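Local coordinates for ESX secretion system protein EccC (Thermomonospora curvata, PDB 4NH0) that has weak ATPase activity and might be the translocase subunit of the type VII (ESX) secretion system, which exports proteins including EsxA and EsxB, at residues A632-P640 and T855-A864; T823-D831 and A842-G853. All coordinates share one frame; numbering follows the deposited sequence.

Interaction 1: residues A632-P640 and T855-A864; sequences AVVGLVDRP and TRDGYHFLTA. With ATP (adenosine-5'-triphosphate), chain G.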
loop_
_atom_site.group_PDB
_atom_site.type_symbol
_atom_site.label_atom_id
_atom_site.label_comp_id
_atom_site.label_asym_id
_atom_site.label_seq_id
_atom_site.Cartn_x
_atom_site.Cartn_y
_atom_site.Cartn_z
ATOM N N ALA A 632 3.902 3.403 -11.461
ATOM C CA ALA A 632 4.012 2.077 -10.868
ATOM C C ALA A 632 2.683 1.337 -10.906
ATOM O O ALA A 632 1.641 1.896 -10.570
ATOM C CB ALA A 632 4.515 2.178 -9.441
ATOM N N VAL A 633 2.729 0.077 -11.323
ATOM C CA VAL A 633 1.543 -0.767 -11.335
ATOM C C VAL A 633 1.438 -1.513 -10.008
ATOM O O VAL A 633 2.422 -2.066 -9.519
ATOM C CB VAL A 633 1.569 -1.764 -12.514
ATOM C CG1 VAL A 633 2.888 -2.517 -12.552
ATOM C CG2 VAL A 633 0.393 -2.720 -12.434
ATOM N N VAL A 634 0.247 -1.511 -9.421
ATOM C CA VAL A 634 0.064 -2.053 -8.081
ATOM C C VAL A 634 -0.836 -3.288 -8.050
ATOM O O VAL A 634 -0.506 -4.281 -7.402
ATOM C CB VAL A 634 -0.506 -0.976 -7.134
ATOM C CG1 VAL A 634 -1.320 -1.602 -6.017
ATOM C CG2 VAL A 634 0.622 -0.127 -6.570
ATOM N N GLY A 635 -1.963 -3.237 -8.751
ATOM C CA GLY A 635 -2.897 -4.347 -8.728
ATOM C C GLY A 635 -3.816 -4.429 -9.929
ATOM O O GLY A 635 -3.447 -4.044 -11.037
ATOM N N LEU A 636 -5.020 -4.942 -9.700
ATOM C CA LEU A 636 -6.000 -5.116 -10.764
ATOM C C LEU A 636 -7.361 -4.569 -10.346
ATOM O O LEU A 636 -7.986 -5.084 -9.422
ATOM C CB LEU A 636 -6.120 -6.592 -11.141
ATOM C CG LEU A 636 -6.972 -6.914 -12.369
ATOM C CD1 LEU A 636 -6.325 -6.355 -13.625
ATOM C CD2 LEU A 636 -7.187 -8.413 -12.493
ATOM N N VAL A 637 -7.812 -3.525 -11.034
ATOM C CA VAL A 637 -9.090 -2.896 -10.725
ATOM C C VAL A 637 -10.227 -3.581 -11.472
ATOM O O VAL A 637 -10.093 -3.911 -12.649
ATOM C CB VAL A 637 -9.076 -1.397 -11.080
ATOM C CG1 VAL A 637 -10.383 -0.736 -10.677
ATOM C CG2 VAL A 637 -7.908 -0.712 -10.405
ATOM N N ASP A 638 -11.344 -3.795 -10.786
ATOM C CA ASP A 638 -12.505 -4.423 -11.400
ATOM C C ASP A 638 -13.500 -3.378 -11.892
ATOM O O ASP A 638 -14.050 -2.609 -11.104
ATOM C CB ASP A 638 -13.185 -5.372 -10.410
ATOM C CG ASP A 638 -14.142 -6.336 -11.089
ATOM O OD1 ASP A 638 -14.393 -6.181 -12.302
ATOM O OD2 ASP A 638 -14.645 -7.253 -10.405
ATOM N N ARG A 639 -13.723 -3.356 -13.203
ATOM C CA ARG A 639 -14.734 -2.494 -13.802
ATOM C C ARG A 639 -15.784 -3.332 -14.521
ATOM O O ARG A 639 -15.755 -3.448 -15.746
ATOM C CB ARG A 639 -14.098 -1.499 -14.775
ATOM C CG ARG A 639 -13.342 -0.365 -14.105
ATOM C CD ARG A 639 -13.893 0.986 -14.537
ATOM N NE ARG A 639 -12.904 1.808 -15.227
ATOM C CZ ARG A 639 -13.069 3.097 -15.506
ATOM N NH1 ARG A 639 -14.187 3.716 -15.151
ATOM N NH2 ARG A 639 -12.117 3.770 -16.137
ATOM N N PRO A 640 -16.722 -3.913 -13.759
ATOM C CA PRO A 640 -17.721 -4.836 -14.306
ATOM C C PRO A 640 -18.679 -4.166 -15.286
ATOM O O PRO A 640 -19.115 -4.805 -16.243
ATOM C CB PRO A 640 -18.469 -5.319 -13.061
ATOM C CG PRO A 640 -18.305 -4.216 -12.078
ATOM C CD PRO A 640 -16.934 -3.660 -12.323
ATOM N N THR A 855 -10.339 1.600 -5.112
ATOM C CA THR A 855 -9.617 2.531 -5.979
ATOM C C THR A 855 -10.184 3.949 -5.845
ATOM O O THR A 855 -11.375 4.117 -5.597
ATOM C CB THR A 855 -9.671 2.043 -7.456
ATOM O OG1 THR A 855 -8.543 1.200 -7.721
ATOM C CG2 THR A 855 -9.672 3.200 -8.447
ATOM N N ARG A 856 -9.322 4.958 -5.988
ATOM C CA ARG A 856 -9.701 6.370 -5.859
ATOM C C ARG A 856 -10.992 6.748 -6.597
ATOM O O ARG A 856 -11.728 7.629 -6.152
ATOM C CB ARG A 856 -8.550 7.263 -6.349
ATOM C CG ARG A 856 -8.762 7.882 -7.727
ATOM C CD ARG A 856 -7.683 8.889 -8.072
ATOM N NE ARG A 856 -7.692 10.025 -7.158
ATOM C CZ ARG A 856 -6.925 11.101 -7.296
ATOM N NH1 ARG A 856 -6.090 11.196 -8.322
ATOM N NH2 ARG A 856 -6.997 12.086 -6.412
ATOM N N ASP A 857 -11.268 6.077 -7.711
ATOM C CA ASP A 857 -12.469 6.356 -8.490
ATOM C C ASP A 857 -13.685 5.695 -7.859
ATOM O O ASP A 857 -14.824 6.010 -8.206
ATOM C CB ASP A 857 -12.302 5.888 -9.937
ATOM C CG ASP A 857 -10.912 6.155 -10.483
ATOM O OD1 ASP A 857 -10.482 7.326 -10.465
ATOM O OD2 ASP A 857 -10.258 5.197 -10.945
ATOM N N GLY A 858 -13.432 4.781 -6.927
ATOM C CA GLY A 858 -14.495 4.123 -6.191
ATOM C C GLY A 858 -14.770 2.708 -6.659
ATOM O O GLY A 858 -15.915 2.264 -6.660
ATOM N N TYR A 859 -13.719 1.993 -7.048
ATOM C CA TYR A 859 -13.872 0.641 -7.576
ATOM C C TYR A 859 -13.073 -0.379 -6.774
ATOM O O TYR A 859 -12.025 -0.061 -6.214
ATOM C CB TYR A 859 -13.451 0.596 -9.045
ATOM C CG TYR A 859 -14.311 1.454 -9.942
ATOM C CD1 TYR A 859 -15.667 1.611 -9.692
ATOM C CD2 TYR A 859 -13.764 2.125 -11.027
ATOM C CE1 TYR A 859 -16.457 2.399 -10.504
ATOM C CE2 TYR A 859 -14.546 2.918 -11.841
ATOM C CZ TYR A 859 -15.891 3.050 -11.578
ATOM O OH TYR A 859 -16.674 3.837 -12.390
ATOM N N HIS A 860 -13.574 -1.609 -6.726
ATOM C CA HIS A 860 -12.886 -2.689 -6.031
ATOM C C HIS A 860 -11.666 -3.146 -6.817
ATOM O O HIS A 860 -11.735 -3.331 -8.031
ATOM C CB HIS A 860 -13.828 -3.872 -5.800
ATOM C CG HIS A 860 -14.937 -3.583 -4.838
ATOM N ND1 HIS A 860 -14.720 -3.387 -3.490
ATOM C CD2 HIS A 860 -16.272 -3.460 -5.026
ATOM C CE1 HIS A 860 -15.873 -3.154 -2.891
ATOM N NE2 HIS A 860 -16.830 -3.194 -3.800
ATOM N N PHE A 861 -10.550 -3.325 -6.121
ATOM C CA PHE A 861 -9.346 -3.841 -6.755
ATOM C C PHE A 861 -8.671 -4.870 -5.862
ATOM O O PHE A 861 -9.034 -5.030 -4.698
ATOM C CB PHE A 861 -8.374 -2.705 -7.090
ATOM C CG PHE A 861 -7.652 -2.143 -5.897
ATOM C CD1 PHE A 861 -6.394 -2.607 -5.548
ATOM C CD2 PHE A 861 -8.222 -1.140 -5.134
ATOM C CE1 PHE A 861 -5.727 -2.091 -4.457
ATOM C CE2 PHE A 861 -7.554 -0.618 -4.043
ATOM C CZ PHE A 861 -6.307 -1.096 -3.704
ATOM N N LEU A 862 -7.684 -5.563 -6.417
ATOM C CA LEU A 862 -6.954 -6.583 -5.681
ATOM C C LEU A 862 -5.455 -6.393 -5.875
ATOM O O LEU A 862 -4.948 -6.504 -6.991
ATOM C CB LEU A 862 -7.386 -7.978 -6.133
ATOM C CG LEU A 862 -6.808 -9.176 -5.381
ATOM C CD1 LEU A 862 -7.122 -9.076 -3.902
ATOM C CD2 LEU A 862 -7.364 -10.467 -5.955
ATOM N N THR A 863 -4.753 -6.098 -4.785
ATOM C CA THR A 863 -3.320 -5.832 -4.836
ATOM C C THR A 863 -2.547 -7.029 -5.368
ATOM O O THR A 863 -2.746 -8.155 -4.918
ATOM C CB THR A 863 -2.762 -5.465 -3.450
ATOM O OG1 THR A 863 -2.797 -6.616 -2.598
ATOM C CG2 THR A 863 -3.581 -4.357 -2.825
ATOM N N ALA A 864 -1.663 -6.780 -6.328
ATOM C CA ALA A 864 -0.837 -7.838 -6.889
ATOM C C ALA A 864 0.193 -8.307 -5.871
ATOM O O ALA A 864 0.331 -7.720 -4.801
ATOM C CB ALA A 864 -0.150 -7.365 -8.157
HETATM P PG ATP G . -0.512 -6.460 10.214
HETATM O O1G ATP G . -1.656 -5.489 10.364
HETATM O O2G ATP G . 0.826 -5.811 9.967
HETATM O O3G ATP G . -0.483 -7.552 11.255
HETATM P PB ATP G . -0.979 -6.397 7.469
HETATM O O1B ATP G . 0.316 -5.670 7.213
HETATM O O2B ATP G . -2.275 -5.631 7.542
HETATM O O3B ATP G . -0.836 -7.230 8.837
HETATM P PA ATP G . 0.135 -8.072 5.545
HETATM O O1A ATP G . 0.418 -7.142 4.393
HETATM O O2A ATP G . 1.226 -8.327 6.556
HETATM O O3A ATP G . -1.151 -7.527 6.339
HETATM O "O5'" ATP G . -0.372 -9.476 4.948
HETATM C "C5'" ATP G . -0.918 -10.478 5.801
HETATM C "C4'" ATP G . -1.187 -11.739 4.989
HETATM O "O4'" ATP G . -2.170 -11.477 3.985
HETATM C "C3'" ATP G . 0.068 -12.217 4.278
HETATM O "O3'" ATP G . 0.516 -13.453 4.841
HETATM C "C2'" ATP G . -0.325 -12.425 2.829
HETATM O "O2'" ATP G . -0.102 -13.787 2.457
HETATM C "C1'" ATP G . -1.805 -12.088 2.747
HETATM N N9 ATP G . -2.037 -11.136 1.634
HETATM C C8 ATP G . -1.849 -9.805 1.692
HETATM N N7 ATP G . -2.148 -9.214 0.508
HETATM C C5 ATP G . -2.538 -10.184 -0.338
HETATM C C6 ATP G . -2.991 -10.251 -1.748
HETATM N N6 ATP G . -3.088 -9.134 -2.506
HETATM N N1 ATP G . -3.302 -11.464 -2.249
HETATM C C2 ATP G . -3.210 -12.583 -1.506
HETATM N N3 ATP G . -2.806 -12.596 -0.224
HETATM C C4 ATP G . -2.461 -11.449 0.407
#
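Val-637 turns CG1 anti to its backbone N (chi1 -177°), and this points its two methyls at different partners on 855-864. CG1 lies near the plane of the Tyr-859 ring, at its edge, and rests against Tyr-859 CB at 3.7 Å. CG2 reaches Phe-861 CB at 3.9 Å. It also meets Thr-855 OG1, where the two side chains cross at about a right angle. Phe-861 sets its CG between the backbone N and the carbonyl carbon, and its ring leads away from the 632-640 strand to meet Tyr-648 edge-to-face.

Further along, Arg-639 bends at its second and third torsions. Its CD approaches Tyr-859 CE2 at 3.4 Å. The guanidinium and ring planes are 39° apart, and the approach is oblique.

The backbones pair as antiparallel strands. Leu-636 and Leu-862 form a hydrogen-bonded pair. Leu-636 N to Leu-862 O and Leu-862 N to Leu-636 O are each 3.1 Å, and each donor sits above the carbonyl plane of its acceptor. Asp-638 N gives a straighter bond to His-860 O (2.8 Å, 167° at the hydrogen). The Asp-638 carboxylate turns elsewhere, to a salt bridge with Arg-375. At the other end Ala-864 N reaches a lone pair of Val-634 O at 3.0 Å, in the carbonyl plane. A type I turn from Thr-855 to Gly-858, with a G1 bulge in which Gly-858 and Tyr-859 both face Thr-855, precedes strand 860-863.

The Thr-863 side chain points away from 632-640, to the nucleotide. ATP N6 donates to Thr-863 OG1 at 2.5 Å, a value to be read loosely at 2.9 Å resolution, and more weakly to Thr-863 O. The strand pair is thus held by backbone bonds and apolar contacts. At one end the adenine amino group has these two acceptors, consistent with a role in holding the base.

Interaction 2: residues T823-D831 and A842-G853; sequences TKLELRLGD and AANVPENRPGRG. With ATP (adenosine-5'-triphosphate), chain G.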
loop_
_atom_site.group_PDB
_atom_site.type_symbol
_atom_site.label_atom_id
_atom_site.label_comp_id
_atom_site.label_asym_id
_atom_site.label_seq_id
_atom_site.Cartn_x
_atom_site.Cartn_y
_atom_site.Cartn_z
ATOM N N THR A 823 -1.697 10.251 -3.327
ATOM C CA THR A 823 -2.159 8.931 -3.737
ATOM C C THR A 823 -2.500 8.081 -2.521
ATOM O O THR A 823 -1.611 7.586 -1.832
ATOM C CB THR A 823 -1.108 8.195 -4.584
ATOM O OG1 THR A 823 -0.836 8.947 -5.771
ATOM C CG2 THR A 823 -1.616 6.821 -4.976
ATOM N N LYS A 824 -3.791 7.918 -2.259
ATOM C CA LYS A 824 -4.233 7.111 -1.132
ATOM C C LYS A 824 -4.674 5.730 -1.595
ATOM O O LYS A 824 -5.521 5.600 -2.476
ATOM C CB LYS A 824 -5.371 7.804 -0.381
ATOM C CG LYS A 824 -4.986 9.145 0.217
ATOM C CD LYS A 824 -5.967 9.571 1.292
ATOM C CE LYS A 824 -5.708 10.998 1.738
ATOM N NZ LYS A 824 -5.943 11.968 0.635
ATOM N N LEU A 825 -4.088 4.702 -0.994
ATOM C CA LEU A 825 -4.436 3.326 -1.312
ATOM C C LEU A 825 -5.182 2.700 -0.143
ATOM O O LEU A 825 -4.574 2.242 0.823
ATOM C CB LEU A 825 -3.181 2.524 -1.651
ATOM C CG LEU A 825 -2.359 3.110 -2.801
ATOM C CD1 LEU A 825 -1.089 2.312 -3.037
ATOM C CD2 LEU A 825 -3.196 3.177 -4.068
ATOM N N GLU A 826 -6.507 2.690 -0.237
ATOM C CA GLU A 826 -7.352 2.234 0.858
ATOM C C GLU A 826 -7.752 0.774 0.704
ATOM O O GLU A 826 -8.178 0.342 -0.366
ATOM C CB GLU A 826 -8.602 3.109 0.958
ATOM C CG GLU A 826 -9.580 2.682 2.034
ATOM C CD GLU A 826 -10.779 3.602 2.122
ATOM O OE1 GLU A 826 -10.599 4.829 1.980
ATOM O OE2 GLU A 826 -11.902 3.101 2.332
ATOM N N LEU A 827 -7.610 0.018 1.787
ATOM C CA LEU A 827 -7.999 -1.385 1.809
ATOM C C LEU A 827 -9.249 -1.562 2.663
ATOM O O LEU A 827 -10.037 -0.630 2.818
ATOM C CB LEU A 827 -6.859 -2.251 2.345
ATOM C CG LEU A 827 -5.821 -2.801 1.363
ATOM C CD1 LEU A 827 -5.258 -1.714 0.469
ATOM C CD2 LEU A 827 -4.701 -3.495 2.122
ATOM N N ARG A 828 -9.433 -2.756 3.215
ATOM C CA ARG A 828 -10.549 -3.006 4.118
ATOM C C ARG A 828 -10.252 -2.425 5.494
ATOM O O ARG A 828 -9.241 -2.756 6.112
ATOM C CB ARG A 828 -10.842 -4.502 4.226
ATOM C CG ARG A 828 -11.847 -4.861 5.311
ATOM C CD ARG A 828 -13.210 -4.242 5.042
ATOM N NE ARG A 828 -14.158 -4.522 6.115
ATOM C CZ ARG A 828 -15.402 -4.058 6.154
ATOM N NH1 ARG A 828 -15.856 -3.288 5.175
ATOM N NH2 ARG A 828 -16.196 -4.364 7.171
ATOM N N LEU A 829 -11.135 -1.557 5.971
ATOM C CA LEU A 829 -10.935 -0.911 7.260
ATOM C C LEU A 829 -11.734 -1.600 8.358
ATOM O O LEU A 829 -12.681 -2.335 8.084
ATOM C CB LEU A 829 -11.328 0.567 7.198
ATOM C CG LEU A 829 -10.769 1.482 6.107
ATOM C CD1 LEU A 829 -11.603 1.399 4.838
ATOM C CD2 LEU A 829 -10.696 2.916 6.606
ATOM N N GLY A 830 -11.350 -1.344 9.604
ATOM C CA GLY A 830 -12.104 -1.829 10.746
ATOM C C GLY A 830 -13.451 -1.136 10.848
ATOM O O GLY A 830 -14.352 -1.604 11.544
ATOM N N ASP A 831 -13.571 -0.011 10.144
ATOM C CA ASP A 831 -14.814 0.748 10.046
ATOM C C ASP A 831 -14.940 1.239 8.602
ATOM O O ASP A 831 -14.003 1.808 8.051
ATOM C CB ASP A 831 -14.818 1.920 11.051
ATOM C CG ASP A 831 -16.049 2.839 10.928
ATOM O OD1 ASP A 831 -16.822 2.745 9.952
ATOM O OD2 ASP A 831 -16.259 3.655 11.856
ATOM N N ALA A 842 -17.034 1.216 0.970
ATOM C CA ALA A 842 -16.035 0.672 1.884
ATOM C C ALA A 842 -16.581 -0.530 2.645
ATOM O O ALA A 842 -15.846 -1.466 2.957
ATOM C CB ALA A 842 -15.564 1.741 2.856
ATOM N N ALA A 843 -17.877 -0.500 2.940
ATOM C CA ALA A 843 -18.522 -1.576 3.680
ATOM C C ALA A 843 -18.638 -2.841 2.839
ATOM O O ALA A 843 -18.661 -3.950 3.370
ATOM C CB ALA A 843 -19.896 -1.136 4.161
ATOM N N ASN A 844 -18.711 -2.666 1.524
ATOM C CA ASN A 844 -18.867 -3.791 0.610
ATOM C C ASN A 844 -17.549 -4.504 0.336
ATOM O O ASN A 844 -17.523 -5.555 -0.303
ATOM C CB ASN A 844 -19.490 -3.319 -0.704
ATOM C CG ASN A 844 -20.879 -2.744 -0.515
ATOM O OD1 ASN A 844 -21.628 -3.178 0.359
ATOM N ND2 ASN A 844 -21.228 -1.761 -1.335
ATOM N N VAL A 845 -16.455 -3.925 0.819
ATOM C CA VAL A 845 -15.143 -4.543 0.686
ATOM C C VAL A 845 -15.053 -5.770 1.587
ATOM O O VAL A 845 -15.289 -5.672 2.791
ATOM C CB VAL A 845 -14.015 -3.557 1.041
ATOM C CG1 VAL A 845 -12.655 -4.214 0.865
ATOM C CG2 VAL A 845 -14.118 -2.305 0.185
ATOM N N PRO A 846 -14.725 -6.931 0.998
ATOM C CA PRO A 846 -14.623 -8.216 1.698
ATOM C C PRO A 846 -13.810 -8.132 2.986
ATOM O O PRO A 846 -12.667 -7.679 2.965
ATOM C CB PRO A 846 -13.924 -9.109 0.674
ATOM C CG PRO A 846 -14.353 -8.560 -0.633
ATOM C CD PRO A 846 -14.443 -7.072 -0.441
ATOM N N GLU A 847 -14.405 -8.568 4.092
ATOM C CA GLU A 847 -13.772 -8.460 5.402
ATOM C C GLU A 847 -12.501 -9.293 5.517
ATOM O O GLU A 847 -11.434 -8.768 5.833
ATOM C CB GLU A 847 -14.752 -8.873 6.503
ATOM C CG GLU A 847 -15.644 -7.748 7.001
ATOM C CD GLU A 847 -16.353 -8.100 8.292
ATOM O OE1 GLU A 847 -16.468 -9.305 8.600
ATOM O OE2 GLU A 847 -16.790 -7.172 9.005
ATOM N N ASN A 848 -12.616 -10.592 5.262
ATOM C CA ASN A 848 -11.488 -11.494 5.455
ATOM C C ASN A 848 -10.897 -11.986 4.140
ATOM O O ASN A 848 -10.669 -13.181 3.957
ATOM C CB ASN A 848 -11.909 -12.685 6.316
ATOM C CG ASN A 848 -10.757 -13.258 7.118
ATOM O OD1 ASN A 848 -9.620 -13.296 6.652
ATOM N ND2 ASN A 848 -11.048 -13.699 8.335
ATOM N N ARG A 849 -10.656 -11.054 3.224
ATOM C CA ARG A 849 -10.009 -11.366 1.957
ATOM C C ARG A 849 -8.887 -10.364 1.706
ATOM O O ARG A 849 -9.111 -9.313 1.105
ATOM C CB ARG A 849 -11.024 -11.346 0.810
ATOM C CG ARG A 849 -12.253 -12.210 1.059
ATOM C CD ARG A 849 -12.242 -13.476 0.222
ATOM N NE ARG A 849 -12.473 -13.196 -1.192
ATOM C CZ ARG A 849 -13.678 -13.082 -1.741
ATOM N NH1 ARG A 849 -14.766 -13.222 -0.995
ATOM N NH2 ARG A 849 -13.798 -12.827 -3.037
ATOM N N PRO A 850 -7.672 -10.690 2.173
ATOM C CA PRO A 850 -6.521 -9.780 2.142
ATOM C C PRO A 850 -6.118 -9.369 0.731
ATOM O O PRO A 850 -6.073 -10.207 -0.169
ATOM C CB PRO A 850 -5.409 -10.599 2.806
ATOM C CG PRO A 850 -5.812 -12.016 2.605
ATOM C CD PRO A 850 -7.307 -12.017 2.697
ATOM N N GLY A 851 -5.830 -8.085 0.548
ATOM C CA GLY A 851 -5.432 -7.568 -0.746
ATOM C C GLY A 851 -6.528 -6.758 -1.409
ATOM O O GLY A 851 -6.268 -5.971 -2.317
ATOM N N ARG A 852 -7.761 -6.955 -0.957
ATOM C CA ARG A 852 -8.893 -6.222 -1.505
ATOM C C ARG A 852 -8.877 -4.775 -1.031
ATOM O O ARG A 852 -8.466 -4.486 0.091
ATOM C CB ARG A 852 -10.207 -6.895 -1.113
ATOM C CG ARG A 852 -10.458 -8.214 -1.821
ATOM C CD ARG A 852 -10.671 -7.999 -3.308
ATOM N NE ARG A 852 -11.808 -7.121 -3.565
ATOM C CZ ARG A 852 -13.060 -7.544 -3.703
ATOM N NH1 ARG A 852 -13.337 -8.836 -3.609
ATOM N NH2 ARG A 852 -14.034 -6.675 -3.934
ATOM N N GLY A 853 -9.322 -3.870 -1.894
ATOM C CA GLY A 853 -9.329 -2.458 -1.565
ATOM C C GLY A 853 -10.331 -1.654 -2.369
ATOM O O GLY A 853 -11.235 -2.208 -2.994
HETATM P PG ATP G . -0.512 -6.460 10.214
HETATM O O1G ATP G . -1.656 -5.489 10.364
HETATM O O2G ATP G . 0.826 -5.811 9.967
HETATM O O3G ATP G . -0.483 -7.552 11.255
HETATM P PB ATP G . -0.979 -6.397 7.469
HETATM O O1B ATP G . 0.316 -5.670 7.213
HETATM O O2B ATP G . -2.275 -5.631 7.542
HETATM O O3B ATP G . -0.836 -7.230 8.837
HETATM P PA ATP G . 0.135 -8.072 5.545
HETATM O O1A ATP G . 0.418 -7.142 4.393
HETATM O O2A ATP G . 1.226 -8.327 6.556
HETATM O O3A ATP G . -1.151 -7.527 6.339
HETATM O "O5'" ATP G . -0.372 -9.476 4.948
HETATM C "C5'" ATP G . -0.918 -10.478 5.801
HETATM C "C4'" ATP G . -1.187 -11.739 4.989
HETATM O "O4'" ATP G . -2.170 -11.477 3.985
HETATM C "C3'" ATP G . 0.068 -12.217 4.278
HETATM O "O3'" ATP G . 0.516 -13.453 4.841
HETATM C "C2'" ATP G . -0.325 -12.425 2.829
HETATM O "O2'" ATP G . -0.102 -13.787 2.457
HETATM C "C1'" ATP G . -1.805 -12.088 2.747
HETATM N N9 ATP G . -2.037 -11.136 1.634
HETATM C C8 ATP G . -1.849 -9.805 1.692
HETATM N N7 ATP G . -2.148 -9.214 0.508
HETATM C C5 ATP G . -2.538 -10.184 -0.338
HETATM C C6 ATP G . -2.991 -10.251 -1.748
HETATM N N6 ATP G . -3.088 -9.134 -2.506
HETATM N N1 ATP G . -3.302 -11.464 -2.249
HETATM C C2 ATP G . -3.210 -12.583 -1.506
HETATM N N3 ATP G . -2.806 -12.596 -0.224
HETATM C C4 ATP G . -2.461 -11.449 0.407
#
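Arg-828 inserts its side chain among the carbonyls and side chains of 842-847. CG stands anti to the backbone N (chi1 171°), and a bend at chi2 carries the chain past Val-845 O, which lies 3.4 Å from CD. NH1 gives a weak hydrogen bond to Ala-842 O at 2.9 Å, with the oxygen at the guanidinium edge. The same carbonyl also takes a weak bond from Val-845 N. NH2 forms a long, weak salt bridge to Glu-847 OE2 at 3.4 Å, the two planar groups lying 57° apart.

Glu-826 is buried, and its carboxylate is satisfied elsewhere: OE2 by Ser-835, OE1 by the backbone N of Glu-836. Across the contact OE2 touches only the methyl of Ala-842.

Leu-827 packs CG against Arg-852 O at 3.4 Å. The type II turn 849-852, which ends at this arginine, lies against the base of ATP. Pro-850 CB lies 3.6 Å from ATP N9, and Gly-851 CA lies 3.3 Å from ATP N6.

Two weak bonds engage the Arg-828 guanidinium. The carbonyl of Ala-842 and the carboxylate of Glu-847 would probably favour its charge, and the arginine links 823-831 to 842-847 by weak polar contacts.

Overall arrangement
Interactions 1 and 2 have centres about 11 Å apart and belong to one mixed sheet of the second FtsK domain. Strands 852-854 and 860-863 are neighbours in it. Two probable hydrogen bonds join the segments: Thr-863 N to Gly-851 O at 2.9 Å, and Gly-853 N to Phe-861 O at 3.0 Å. His-860 CG also packs on Arg-852 NH2 at 3.3 Å. Both interactions meet the adenine end of ATP. The 855-864 segment supplies Thr-863 OG1 and, weakly, Thr-863 O as acceptors for N6, while 842-853 supplies the turn lying against the base. The P-loop residues 666-671 bind the same nucleotide, and the Thr-863 side chain is about 13 Å from the magnesium ion.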